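Local coordinates for protein dUTPase (Streptococcus mutans, PDB 3H6X) that probably hydrolyses dUTP to dUMP and diphosphate, as a trimeric jelly-roll enzyme of the dUTPase family, at residues K3-E8 with V58-Y63; T11-E16 with E96-A101; K21-H26 with G116-Q121; L64-S69 with G75-N80; M103-M106 with T110-L113. One frame throughout, in Å; residues are numbered along the deposited sequence.

Contact 1: residues K3-E8 with V58-Y63; sequences KTRGFE and VGEVLY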
# COMPACT_ATOMS: atom_id res chain seq x y z
N LYS B 3 -21.03 17.09 10.26
CA LYS B 3 -20.65 15.70 9.92
C LYS B 3 -19.94 15.71 8.58
O LYS B 3 -20.48 16.18 7.57
CB LYS B 3 -21.90 14.81 9.89
CG LYS B 3 -21.59 13.32 9.87
CD LYS B 3 -22.86 12.49 9.58
CE LYS B 3 -22.62 10.99 9.66
NZ LYS B 3 -22.78 10.52 11.04
N THR B 4 -18.71 15.19 8.58
CA THR B 4 -17.79 15.31 7.47
C THR B 4 -17.19 13.93 7.12
O THR B 4 -17.50 13.35 6.08
CB THR B 4 -16.67 16.30 7.83
OG1 THR B 4 -17.24 17.60 8.07
CG2 THR B 4 -15.68 16.39 6.70
N ARG B 5 -16.37 13.39 8.01
CA ARG B 5 -15.87 12.02 7.84
C ARG B 5 -15.61 11.42 9.22
O ARG B 5 -15.41 12.15 10.19
CB ARG B 5 -14.60 12.00 6.99
CG ARG B 5 -13.38 12.62 7.72
CD ARG B 5 -12.24 12.90 6.72
NE ARG B 5 -12.60 13.94 5.75
CZ ARG B 5 -12.47 15.24 5.97
NH1 ARG B 5 -11.98 15.68 7.12
NH2 ARG B 5 -12.81 16.11 5.03
N GLY B 6 -15.64 10.09 9.32
CA GLY B 6 -15.37 9.46 10.60
C GLY B 6 -15.85 8.01 10.65
O GLY B 6 -16.19 7.42 9.61
N PHE B 7 -15.86 7.46 11.87
CA PHE B 7 -16.26 6.07 12.11
C PHE B 7 -17.48 6.00 12.99
O PHE B 7 -17.69 6.84 13.88
CB PHE B 7 -15.14 5.29 12.82
CG PHE B 7 -13.87 5.22 12.04
CD1 PHE B 7 -13.71 4.26 11.05
CD2 PHE B 7 -12.84 6.13 12.27
CE1 PHE B 7 -12.51 4.20 10.31
CE2 PHE B 7 -11.67 6.07 11.53
CZ PHE B 7 -11.50 5.10 10.56
N GLU B 8 -18.27 4.95 12.77
CA GLU B 8 -19.40 4.64 13.64
C GLU B 8 -19.39 3.15 13.89
O GLU B 8 -18.95 2.37 13.05
CB GLU B 8 -20.71 5.04 12.97
CG GLU B 8 -20.91 6.56 12.86
CD GLU B 8 -22.09 6.94 12.00
OE1 GLU B 8 -22.61 6.06 11.28
OE2 GLU B 8 -22.48 8.13 12.05
N VAL B 58 -17.63 13.21 -0.68
CA VAL B 58 -17.37 12.82 -2.06
C VAL B 58 -15.92 13.23 -2.37
O VAL B 58 -15.43 14.28 -1.94
CB VAL B 58 -18.31 13.49 -3.08
CG1 VAL B 58 -19.73 13.24 -2.74
CG2 VAL B 58 -18.14 14.90 -3.10
N GLY B 59 -15.22 12.37 -3.10
CA GLY B 59 -13.84 12.62 -3.45
C GLY B 59 -12.84 12.22 -2.39
O GLY B 59 -11.67 12.59 -2.45
N GLU B 60 -13.33 11.49 -1.39
CA GLU B 60 -12.46 10.98 -0.32
C GLU B 60 -12.45 9.45 -0.32
O GLU B 60 -13.43 8.82 -0.72
CB GLU B 60 -12.88 11.55 1.04
CG GLU B 60 -12.66 13.07 1.09
CD GLU B 60 -13.12 13.72 2.38
OE1 GLU B 60 -13.64 13.01 3.27
OE2 GLU B 60 -12.95 14.95 2.48
N VAL B 61 -11.33 8.88 0.13
CA VAL B 61 -11.19 7.45 0.31
C VAL B 61 -10.54 7.18 1.66
O VAL B 61 -9.79 8.01 2.17
CB VAL B 61 -10.36 6.84 -0.85
CG1 VAL B 61 -8.96 7.44 -0.85
CG2 VAL B 61 -10.32 5.32 -0.76
N LEU B 62 -10.81 5.99 2.21
CA LEU B 62 -10.17 5.55 3.44
C LEU B 62 -9.29 4.36 3.08
O LEU B 62 -9.78 3.37 2.55
CB LEU B 62 -11.23 5.08 4.45
CG LEU B 62 -10.67 4.39 5.71
CD1 LEU B 62 -9.83 5.32 6.55
CD2 LEU B 62 -11.81 3.82 6.55
N TYR B 63 -8.00 4.46 3.36
CA TYR B 63 -7.09 3.34 3.10
C TYR B 63 -6.80 2.65 4.42
O TYR B 63 -6.63 3.32 5.44
CB TYR B 63 -5.75 3.85 2.57
CG TYR B 63 -5.81 4.38 1.16
CD1 TYR B 63 -6.40 3.62 0.15
CD2 TYR B 63 -5.29 5.61 0.84
CE1 TYR B 63 -6.46 4.10 -1.15
CE2 TYR B 63 -5.35 6.10 -0.46
CZ TYR B 63 -5.94 5.33 -1.45
OH TYR B 63 -6.00 5.79 -2.74

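Contact 2: residues T11-E16 with E96-A101; sequences TDYTDE and EGHIFA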
# COMPACT_ATOMS: atom_id res chain seq x y z
N THR B 11 -24.36 -1.79 13.73
CA THR B 11 -25.39 -2.14 14.69
C THR B 11 -25.06 -3.39 15.52
O THR B 11 -25.52 -3.51 16.65
CB THR B 11 -26.79 -2.18 14.04
OG1 THR B 11 -26.77 -3.07 12.94
CG2 THR B 11 -27.18 -0.80 13.55
N ASP B 12 -24.22 -4.28 14.99
CA ASP B 12 -23.90 -5.54 15.65
C ASP B 12 -22.97 -5.38 16.86
O ASP B 12 -22.78 -6.33 17.63
CB ASP B 12 -23.25 -6.53 14.69
CG ASP B 12 -24.26 -7.24 13.80
OD1 ASP B 12 -25.48 -7.18 14.11
OD2 ASP B 12 -23.81 -7.86 12.82
N TYR B 13 -22.37 -4.20 17.01
CA TYR B 13 -21.41 -3.96 18.10
C TYR B 13 -21.76 -2.69 18.85
O TYR B 13 -22.22 -1.69 18.25
CB TYR B 13 -19.97 -3.92 17.57
CG TYR B 13 -19.48 -5.25 17.05
CD1 TYR B 13 -18.92 -6.21 17.91
CD2 TYR B 13 -19.60 -5.58 15.71
CE1 TYR B 13 -18.51 -7.43 17.43
CE2 TYR B 13 -19.18 -6.80 15.23
CZ TYR B 13 -18.63 -7.72 16.09
OH TYR B 13 -18.22 -8.93 15.60
N THR B 14 -21.52 -2.69 20.16
CA THR B 14 -21.84 -1.54 20.98
C THR B 14 -20.67 -1.05 21.83
O THR B 14 -20.81 -0.03 22.51
CB THR B 14 -23.03 -1.81 21.92
OG1 THR B 14 -22.73 -2.92 22.78
CG2 THR B 14 -24.28 -2.10 21.11
N ASP B 15 -19.53 -1.73 21.79
CA ASP B 15 -18.37 -1.35 22.60
C ASP B 15 -17.68 -0.14 21.99
O ASP B 15 -17.02 -0.25 20.96
CB ASP B 15 -17.38 -2.51 22.72
CG ASP B 15 -16.23 -2.21 23.68
OD1 ASP B 15 -16.13 -1.04 24.14
OD2 ASP B 15 -15.44 -3.13 23.97
N GLU B 16 -17.80 1.01 22.66
CA GLU B 16 -17.24 2.24 22.09
C GLU B 16 -15.71 2.26 22.09
O GLU B 16 -15.08 3.11 21.42
CB GLU B 16 -17.86 3.48 22.73
CG GLU B 16 -19.34 3.59 22.31
CD GLU B 16 -20.02 4.84 22.80
OE1 GLU B 16 -19.83 5.19 23.99
OE2 GLU B 16 -20.76 5.47 22.01
N GLU B 96 -23.75 -3.32 6.00
CA GLU B 96 -23.79 -2.01 6.66
C GLU B 96 -22.48 -1.24 6.48
O GLU B 96 -22.31 -0.18 7.10
CB GLU B 96 -24.09 -2.19 8.15
CG GLU B 96 -24.79 -1.02 8.80
CD GLU B 96 -25.10 -1.27 10.27
OE1 GLU B 96 -25.74 -2.29 10.59
OE2 GLU B 96 -24.72 -0.43 11.10
N GLY B 97 -21.57 -1.77 5.66
CA GLY B 97 -20.28 -1.13 5.49
C GLY B 97 -19.27 -1.54 6.53
O GLY B 97 -18.24 -0.88 6.73
N HIS B 98 -19.55 -2.66 7.19
CA HIS B 98 -18.62 -3.21 8.19
C HIS B 98 -17.25 -3.44 7.56
O HIS B 98 -17.11 -4.17 6.59
CB HIS B 98 -19.18 -4.52 8.70
CG HIS B 98 -18.43 -5.11 9.87
ND1 HIS B 98 -18.70 -6.35 10.36
CD2 HIS B 98 -17.41 -4.60 10.61
CE1 HIS B 98 -17.88 -6.61 11.39
NE2 HIS B 98 -17.11 -5.55 11.56
N ILE B 99 -16.23 -2.82 8.14
CA ILE B 99 -14.88 -2.94 7.64
C ILE B 99 -14.21 -4.19 8.22
O ILE B 99 -14.26 -4.41 9.43
CB ILE B 99 -14.06 -1.70 8.03
CG1 ILE B 99 -14.59 -0.47 7.29
CG2 ILE B 99 -12.56 -1.92 7.74
CD1 ILE B 99 -14.09 0.84 7.88
N PHE B 100 -13.69 -5.04 7.33
CA PHE B 100 -12.90 -6.21 7.71
C PHE B 100 -11.47 -6.04 7.24
O PHE B 100 -11.23 -5.44 6.18
CB PHE B 100 -13.46 -7.48 7.06
CG PHE B 100 -14.77 -7.94 7.63
CD1 PHE B 100 -15.96 -7.36 7.20
CD2 PHE B 100 -14.83 -8.98 8.55
CE1 PHE B 100 -17.18 -7.78 7.72
CE2 PHE B 100 -16.03 -9.42 9.05
CZ PHE B 100 -17.21 -8.81 8.64
N ALA B 101 -10.53 -6.57 8.02
CA ALA B 101 -9.12 -6.64 7.62
C ALA B 101 -8.78 -8.07 7.19
O ALA B 101 -8.94 -9.01 7.96
CB ALA B 101 -8.24 -6.22 8.79
O HOH W 1 -24.35 -4.61 11.89

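Contact 3: residues K21-H26 with G116-Q121; sequences KRETAH and GERVVQ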
# COMPACT_ATOMS: atom_id res chain seq x y z
N LYS B 21 -9.01 5.73 17.18
CA LYS B 21 -8.42 7.04 17.47
C LYS B 21 -6.98 7.07 16.99
O LYS B 21 -6.40 6.02 16.69
CB LYS B 21 -8.48 7.34 18.97
CG LYS B 21 -7.61 6.46 19.82
CD LYS B 21 -7.74 6.83 21.30
CE LYS B 21 -6.94 5.86 22.19
NZ LYS B 21 -7.07 6.24 23.63
N ARG B 22 -6.41 8.26 16.90
CA ARG B 22 -5.00 8.38 16.52
C ARG B 22 -4.16 8.29 17.77
O ARG B 22 -4.55 8.80 18.83
CB ARG B 22 -4.74 9.71 15.81
CG ARG B 22 -5.52 9.88 14.52
CD ARG B 22 -5.08 11.13 13.80
NE ARG B 22 -5.43 12.33 14.54
CZ ARG B 22 -4.71 13.44 14.53
NH1 ARG B 22 -3.59 13.49 13.82
NH2 ARG B 22 -5.11 14.51 15.20
N GLU B 23 -3.01 7.63 17.65
CA GLU B 23 -2.17 7.38 18.81
C GLU B 23 -1.45 8.64 19.29
O GLU B 23 -1.21 8.80 20.49
CB GLU B 23 -1.16 6.26 18.52
CG GLU B 23 -0.30 5.96 19.74
CD GLU B 23 0.59 4.75 19.58
OE1 GLU B 23 0.29 3.91 18.71
OE2 GLU B 23 1.58 4.66 20.33
N THR B 24 -1.10 9.52 18.36
CA THR B 24 -0.43 10.77 18.71
C THR B 24 -1.06 11.91 17.93
O THR B 24 -1.80 11.68 16.97
CB THR B 24 1.09 10.72 18.41
OG1 THR B 24 1.31 10.55 17.00
CG2 THR B 24 1.76 9.57 19.15
N ALA B 25 -0.76 13.14 18.35
CA ALA B 25 -1.47 14.30 17.83
C ALA B 25 -1.21 14.59 16.36
O ALA B 25 -2.00 15.29 15.74
CB ALA B 25 -1.13 15.53 18.65
N HIS B 26 -0.12 14.05 15.81
CA HIS B 26 0.19 14.25 14.39
C HIS B 26 0.21 12.97 13.57
O HIS B 26 0.65 12.98 12.42
CB HIS B 26 1.50 15.02 14.22
CG HIS B 26 1.42 16.39 14.80
ND1 HIS B 26 0.69 17.40 14.22
CD2 HIS B 26 1.92 16.90 15.96
CE1 HIS B 26 0.77 18.49 14.97
NE2 HIS B 26 1.50 18.21 16.03
N GLY B 116 -10.31 -6.11 20.86
CA GLY B 116 -9.68 -4.88 21.31
C GLY B 116 -8.26 -4.66 20.83
O GLY B 116 -7.73 -3.55 20.95
N GLU B 117 -7.62 -5.69 20.29
CA GLU B 117 -6.26 -5.55 19.79
C GLU B 117 -6.25 -4.70 18.52
O GLU B 117 -7.13 -4.86 17.67
CB GLU B 117 -5.62 -6.91 19.48
CG GLU B 117 -5.11 -7.66 20.70
CD GLU B 117 -4.42 -8.98 20.36
OE1 GLU B 117 -4.44 -9.40 19.19
OE2 GLU B 117 -3.84 -9.60 21.27
N ARG B 118 -5.28 -3.80 18.39
CA ARG B 118 -5.20 -2.98 17.18
C ARG B 118 -4.69 -3.82 16.02
O ARG B 118 -3.75 -4.61 16.17
CB ARG B 118 -4.32 -1.76 17.43
CG ARG B 118 -4.91 -0.84 18.49
CD ARG B 118 -3.99 0.34 18.75
NE ARG B 118 -2.83 -0.04 19.55
CZ ARG B 118 -1.79 0.76 19.75
NH1 ARG B 118 -1.79 1.98 19.23
NH2 ARG B 118 -0.77 0.34 20.49
N VAL B 119 -5.29 -3.67 14.86
CA VAL B 119 -5.00 -4.58 13.75
C VAL B 119 -4.59 -3.86 12.46
O VAL B 119 -3.68 -4.32 11.77
CB VAL B 119 -6.17 -5.58 13.50
CG1 VAL B 119 -7.46 -4.85 13.05
CG2 VAL B 119 -5.75 -6.66 12.48
N VAL B 120 -5.24 -2.75 12.13
CA VAL B 120 -4.81 -1.98 10.97
C VAL B 120 -4.92 -0.49 11.27
O VAL B 120 -5.54 -0.12 12.27
CB VAL B 120 -5.63 -2.29 9.68
CG1 VAL B 120 -5.39 -3.72 9.20
CG2 VAL B 120 -7.10 -2.05 9.93
N GLN B 121 -4.29 0.35 10.47
CA GLN B 121 -4.48 1.79 10.62
C GLN B 121 -5.19 2.38 9.41
O GLN B 121 -4.89 2.02 8.27
CB GLN B 121 -3.16 2.50 10.85
CG GLN B 121 -2.12 2.27 9.80
CD GLN B 121 -0.74 2.75 10.25
OE1 GLN B 121 -0.62 3.85 10.76
NE2 GLN B 121 0.28 1.93 10.08
O HOH W 2 1.46 2.01 21.09

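Contact 4: residues L64-S69 with G75-N80; sequences LFDRSS and GLVLIN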
# COMPACT_ATOMS: atom_id res chain seq x y z
N LEU B 64 -6.74 1.32 4.38
CA LEU B 64 -6.33 0.55 5.56
C LEU B 64 -4.94 0.01 5.32
O LEU B 64 -4.71 -0.67 4.32
CB LEU B 64 -7.27 -0.64 5.76
CG LEU B 64 -8.76 -0.32 5.87
CD1 LEU B 64 -9.53 -1.62 6.11
CD2 LEU B 64 -8.99 0.69 6.99
N PHE B 65 -4.02 0.33 6.22
CA PHE B 65 -2.65 -0.17 6.12
C PHE B 65 -2.35 -1.10 7.27
O PHE B 65 -2.91 -0.99 8.36
CB PHE B 65 -1.63 0.98 6.15
CG PHE B 65 -1.80 1.98 5.05
CD1 PHE B 65 -1.44 1.67 3.74
CD2 PHE B 65 -2.34 3.23 5.31
CE1 PHE B 65 -1.61 2.60 2.72
CE2 PHE B 65 -2.51 4.15 4.30
CZ PHE B 65 -2.14 3.84 3.00
N ASP B 66 -1.43 -2.03 7.02
CA ASP B 66 -0.96 -2.92 8.05
C ASP B 66 -0.32 -2.09 9.17
O ASP B 66 0.19 -0.99 8.93
CB ASP B 66 0.14 -3.81 7.46
CG ASP B 66 -0.04 -5.27 7.81
OD1 ASP B 66 -0.74 -5.57 8.81
OD2 ASP B 66 0.47 -6.11 7.06
N ARG B 67 -0.34 -2.61 10.38
CA ARG B 67 0.48 -2.03 11.44
C ARG B 67 1.88 -2.60 11.30
O ARG B 67 2.04 -3.77 10.96
CB ARG B 67 -0.08 -2.40 12.81
CG ARG B 67 -1.45 -1.83 13.11
CD ARG B 67 -1.78 -1.99 14.58
NE ARG B 67 -1.02 -1.07 15.41
CZ ARG B 67 -0.48 -1.39 16.58
NH1 ARG B 67 -0.61 -2.62 17.07
NH2 ARG B 67 0.20 -0.49 17.26
N SER B 68 2.88 -1.76 11.54
CA SER B 68 4.27 -2.13 11.36
C SER B 68 4.60 -3.41 12.10
O SER B 68 5.31 -4.28 11.60
CB SER B 68 5.18 -0.98 11.85
OG SER B 68 6.54 -1.41 11.93
N SER B 69 4.07 -3.55 13.31
CA SER B 69 4.45 -4.70 14.15
C SER B 69 3.75 -6.01 13.76
O SER B 69 4.13 -7.07 14.23
CB SER B 69 4.18 -4.39 15.61
OG SER B 69 2.80 -4.18 15.83
N GLY B 75 3.40 -12.23 13.12
CA GLY B 75 3.43 -13.17 12.02
C GLY B 75 2.24 -13.03 11.10
O GLY B 75 1.92 -13.94 10.34
N LEU B 76 1.59 -11.86 11.13
CA LEU B 76 0.39 -11.60 10.32
C LEU B 76 0.66 -10.48 9.33
O LEU B 76 1.38 -9.53 9.64
CB LEU B 76 -0.77 -11.15 11.20
CG LEU B 76 -1.22 -12.08 12.34
CD1 LEU B 76 -2.39 -11.43 13.07
CD2 LEU B 76 -1.61 -13.46 11.78
N VAL B 77 0.06 -10.59 8.14
CA VAL B 77 0.10 -9.51 7.15
C VAL B 77 -1.28 -9.23 6.58
O VAL B 77 -2.11 -10.13 6.49
CB VAL B 77 1.07 -9.81 5.98
CG1 VAL B 77 2.52 -9.91 6.48
CG2 VAL B 77 0.66 -11.08 5.24
N LEU B 78 -1.50 -7.98 6.19
CA LEU B 78 -2.71 -7.60 5.45
C LEU B 78 -2.50 -8.10 4.01
O LEU B 78 -1.68 -7.54 3.27
CB LEU B 78 -2.86 -6.08 5.49
CG LEU B 78 -4.13 -5.52 4.86
CD1 LEU B 78 -5.37 -5.99 5.59
CD2 LEU B 78 -4.10 -4.01 4.87
N ILE B 79 -3.21 -9.17 3.64
CA ILE B 79 -2.82 -9.96 2.47
C ILE B 79 -3.08 -9.25 1.15
O ILE B 79 -2.39 -9.53 0.16
CB ILE B 79 -3.44 -11.38 2.50
CG1 ILE B 79 -2.70 -12.33 1.54
CG2 ILE B 79 -4.95 -11.30 2.23
CD1 ILE B 79 -1.19 -12.48 1.78
N ASN B 80 -4.06 -8.33 1.12
CA ASN B 80 -4.28 -7.49 -0.06
C ASN B 80 -3.52 -6.15 -0.01
O ASN B 80 -3.76 -5.26 -0.84
CB ASN B 80 -5.79 -7.28 -0.34
CG ASN B 80 -6.54 -6.59 0.81
OD1 ASN B 80 -7.45 -5.78 0.58
ND2 ASN B 80 -6.19 -6.92 2.04

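Contact 5: residues M103-M106 with T110-L113; sequences MKNM and TVVL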
# COMPACT_ATOMS: atom_id res chain seq x y z
N MSE B 103 -6.47 -10.75 6.85
CA MSE B 103 -5.15 -11.03 7.44
C MSE B 103 -4.73 -12.46 7.13
O MSE B 103 -5.55 -13.39 7.22
CB MSE B 103 -5.19 -10.83 8.95
CG MSE B 103 -5.77 -9.51 9.41
SE MSE B 103 -4.67 -8.02 8.79
CE MSE B 103 -2.98 -8.51 9.65
N LYS B 104 -3.46 -12.63 6.77
CA LYS B 104 -2.89 -13.96 6.56
C LYS B 104 -1.89 -14.29 7.65
O LYS B 104 -1.06 -13.46 8.02
CB LYS B 104 -2.20 -14.06 5.19
CG LYS B 104 -1.60 -15.46 4.97
CD LYS B 104 -1.13 -15.66 3.54
CE LYS B 104 -0.38 -16.98 3.41
NZ LYS B 104 -0.01 -17.26 1.99
N ASN B 105 -1.96 -15.51 8.17
CA ASN B 105 -1.00 -15.99 9.15
C ASN B 105 0.15 -16.68 8.41
O ASN B 105 -0.03 -17.76 7.84
CB ASN B 105 -1.71 -16.97 10.08
CG ASN B 105 -0.79 -17.59 11.12
OD1 ASN B 105 0.42 -17.33 11.16
ND2 ASN B 105 -1.36 -18.41 12.00
N MSE B 106 1.32 -16.04 8.42
CA MSE B 106 2.50 -16.55 7.74
C MSE B 106 3.22 -17.65 8.50
O MSE B 106 4.12 -18.29 7.94
CB MSE B 106 3.51 -15.43 7.51
CG MSE B 106 2.99 -14.30 6.69
SE MSE B 106 4.44 -12.97 6.43
CE MSE B 106 4.74 -12.44 8.28
N THR B 110 -1.29 -21.55 14.98
CA THR B 110 -2.49 -20.71 15.01
C THR B 110 -2.19 -19.43 15.77
O THR B 110 -1.55 -19.45 16.82
CB THR B 110 -3.66 -21.46 15.67
OG1 THR B 110 -4.04 -22.53 14.80
CG2 THR B 110 -4.86 -20.53 15.88
N VAL B 111 -2.64 -18.30 15.22
CA VAL B 111 -2.51 -17.01 15.90
C VAL B 111 -3.90 -16.55 16.31
O VAL B 111 -4.85 -16.67 15.54
CB VAL B 111 -1.85 -15.94 14.98
CG1 VAL B 111 -1.90 -14.58 15.65
CG2 VAL B 111 -0.41 -16.33 14.67
N VAL B 112 -4.01 -16.07 17.54
CA VAL B 112 -5.29 -15.56 18.06
C VAL B 112 -5.22 -14.06 18.25
O VAL B 112 -4.31 -13.56 18.92
CB VAL B 112 -5.64 -16.19 19.41
CG1 VAL B 112 -6.92 -15.58 19.95
CG2 VAL B 112 -5.80 -17.70 19.26
N LEU B 113 -6.16 -13.36 17.64
CA LEU B 113 -6.33 -11.93 17.87
C LEU B 113 -7.44 -11.77 18.90
O LEU B 113 -8.56 -12.24 18.67
CB LEU B 113 -6.72 -11.23 16.57
CG LEU B 113 -5.59 -11.10 15.54
CD1 LEU B 113 -6.11 -10.60 14.18
CD2 LEU B 113 -4.52 -10.15 16.06

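Contact 1: residues K3-E8 with V58-Y63
Arg5 and Glu60 form a side-on salt bridge in which two nitrogens of the guanidinium each take one oxygen of the carboxylate. Arg5 NE meets Glu60 OE1 at 2.8 Å, and this bond is almost straight (177°) and lies in the guanidinium plane. The second arm, Arg5 NH2 to Glu60 OE2 at 2.8 Å, arrives on the syn side of its oxygen, whereas NE comes in from above the carboxylate plane. The two flat groups are therefore not coplanar but turned 46° against each other. Arg5 presents its NE edge because its chain bends at chi3 (66°), while Glu60 reaches across extended. Further along the two segments, Phe7 CE1 rests 3.8 Å from Leu62 CD2, an oblique apolar touch between side chains that run at about a right angle.

A second shell fixes both partners. The methyl Thr4 CG2 lies over one face of the guanidinium, toward its rim. Glu60 OE1 also accepts the backbone N of Gln57, and Arg5 NH1 is bound to the carbonyl of Leu129 of a neighbouring subunit, so the buried bridge is tied to the trimer interface. Within 3-8, Lys3 NZ forms a salt bridge with Glu8 OE2 at 2.6 Å, and Glu8 OE1 is held by Tyr90.

The two segments belong to different sheets of the jelly roll. Strand 6-9 pairs with 52-55, while strand 60-66 runs between 118-126 and 82-85, and Phe124 of strand 118-126 meets the Phe7 ring.

Contact 2: residues T11-E16 with E96-A101
Thr11 meets Glu96 with its hydroxyl turned between its own backbone N and carbonyl carbon (chi1 55°), which brings OG1 to the same carboxylate that the backbone N-H meets, while Glu96 stretches out fully beyond CG to reach them. Thr11 OG1 donates to the syn lone pair of Glu96 OE1 at 2.7 Å. The backbone N of Thr11 binds Glu96 OE2 at 3.0 Å, on the syn side but tilted out of the carboxylate plane, and a longer approach of the same N to OE1 is weak. The methyl Thr11 CG2 lies 3.5 Å from Glu96 OE2.

The carboxylate thus fastens the loop after strand 6-9 to the turn that leads into strand 100-105 of the jelly roll. A water adds a bridge, donating to Glu96 OE1 at 3.0 Å and weakly accepting the N-H of Asp12. Lys53 forms a salt bridge with OE2, which would offset the negative charge gathered here.

Further along, Tyr13 and His98 meet obliquely, CE2 of Tyr13 lying 4.1 Å from CE1 of His98, with ring planes at 56°. The imidazole is held at NE2, which adjoins CE1 in the ring and accepts the N-H of Gly51, and Phe100 CD1 lies above one face, offset toward the rim.

Contact 3: residues K21-H26 with G116-Q121
The flat groups of Arg118 and Glu23 meet at the guanidinium edge, where the carboxylate carbon of Glu23 and a bridging water both lie in the guanidinium plane. One face of that guanidinium is overlain by NH2 of Arg67. Seen from the carboxylate the approach is quite different, because Arg118 NH1 reaches Glu23 OE1 from well above the carboxylate plane (58° out of it). The bond is 2.9 Å long between NH1 and OE1, and the planes of the two groups are turned 52° apart.

A second path closes the pair into a ring. The water donates to Glu23 OE2 at 2.8 Å and accepts from Arg118 NH2 at 2.8 Å, so each charged group engages through both of its outer atoms, one directly and one through solvent. Arg118 bends at chi3 to turn its edge to the loop, whereas Glu23, with CG anti to the backbone N (chi1 -178°), extends outward to meet it.

NH1 of Arg118 has a further, long and weak ion pair with Asp31, and beyond Glu23 the loop continues to Thr24, whose OG1 is bound to Asp88 of a neighbouring subunit. Segment 116-121 has the Gly-Glu-Arg-Val-Val-Gln sequence of the fourth conserved motif of trimeric dUTPases, and 67-69 matches the second motif. The bridge therefore probably borders the active-site cleft that this family builds between subunits.

Contact 4: residues L64-S69 with G75-N80
Asp66 and Leu78 carry the tight part of this contact, a buried carboxylate set against the backbone of the facing strand. Leu78 N donates to Asp66 OD2 at 2.9 Å, nearly straight at 171°, and comes in from above the carboxylate plane. The same oxygen lies 3.4 Å from CA of Val77, so the acid rests against the strand backbone at Val77 and Leu78. The side chains of Asp66 and Leu78 lie alongside one another, pointing opposite ways. The leucine sends CD2 back along strand 64-66 because its CG stands opposite the backbone N (chi1 -175°), and this methyl packs 3.4 Å from the carbonyl O of Leu64.

Elsewhere the two segments hold each other less closely. The strand segments run antiparallel at 152° with their axes 7.1 Å apart, and no backbone hydrogen bond joins them; each pairs with other strands, 76-78 with 100-105, and 60-66 with 82-85 and 118-126. Leu64 CB stays 4.7 Å from Leu78 CD2, and the Leu64 side chain packs on Ile99. Past Asp66 the chain turns toward solvent, with Ser68 on the surface and Arg67 partly so, before the helix 69-74 leads back to Gly75.

Asn70 at the start of that helix donates its ND2 to Asp66 OD1, while the main-chain O of Asp66 accepts NE2 of Gln121. Both carboxylate oxygens thus have a neutral N-H donor. Such chemistry is consistent with a structural part for this acid, joining strand, helix and facing strand just before the Arg-Ser-Ser sequence of the family's second motif.

Contact 5: residues M103-M106 with T110-L113
Asn105 and Val111 are the closest backbone neighbours here, their CA atoms 7.0 Å apart, and no backbone or side-chain hydrogen bond spans the two segments. What meets instead is an amide and a methyl. CG2 of Val111 approaches the N/O end of the Asn105 amide obliquely, from above its plane, at 3.5 Å from ND2 and 3.7 Å from OD1. The valine brings this methyl round by placing CG2 beside its backbone N, with CG1 anti to that N (chi1 173°). Asn105 ND2 also passes 3.5 Å from the backbone N of Val111, but two donors face each other there and no bond results. Its approach to CA of Thr110 is looser still, at 4.0 Å.

The pair sits where two sheets of the jelly roll come together. Strand 100-105 runs between 45-49 and 76-78, whereas 111-113 pairs with 38-40, so the chain changes sheet across the short loop that separates them. Asn105 makes several bonds at this crossing. Its ND2 donates to the carbonyl O of Ile40 and of Gln109, and its OD1 is bonded to Thr107 OG1, which satisfies the buried amide and fixes its rotation beside the valine methyl.

Further back on the strand, Met103 (a selenomethionine) and Leu113 point into the same interior. Met103 CG and Leu113 CD1 are 4.9 Å apart, and the two residues share Val48 as a neighbour on strand 45-49. Beyond Asn105, Met106 (also a selenomethionine) leaves the interior and packs against Lys104 of a neighbouring subunit.

From the N terminus, contact 1 closes the first large loop, bringing strand 6-9 to strand 60-66. Contacts 2 and 3 open within that loop but close much later, so their segments alternate with those of contact 1 and with each other. Contact 4 follows contact 1 along strand 60-66 and spans helix 69-74 locally, lying within the spans of contacts 2 and 3. Contact 5, a short loop after contact 2, falls inside contact 3 alone. Strand 100-105 is shared by contacts 2 and 5, and its bonding to 76-78 joins contacts 4 and 5. Gln121 links contact 3 to contact 4, and Leu62 packing on Ile99 links contacts 1 and 2.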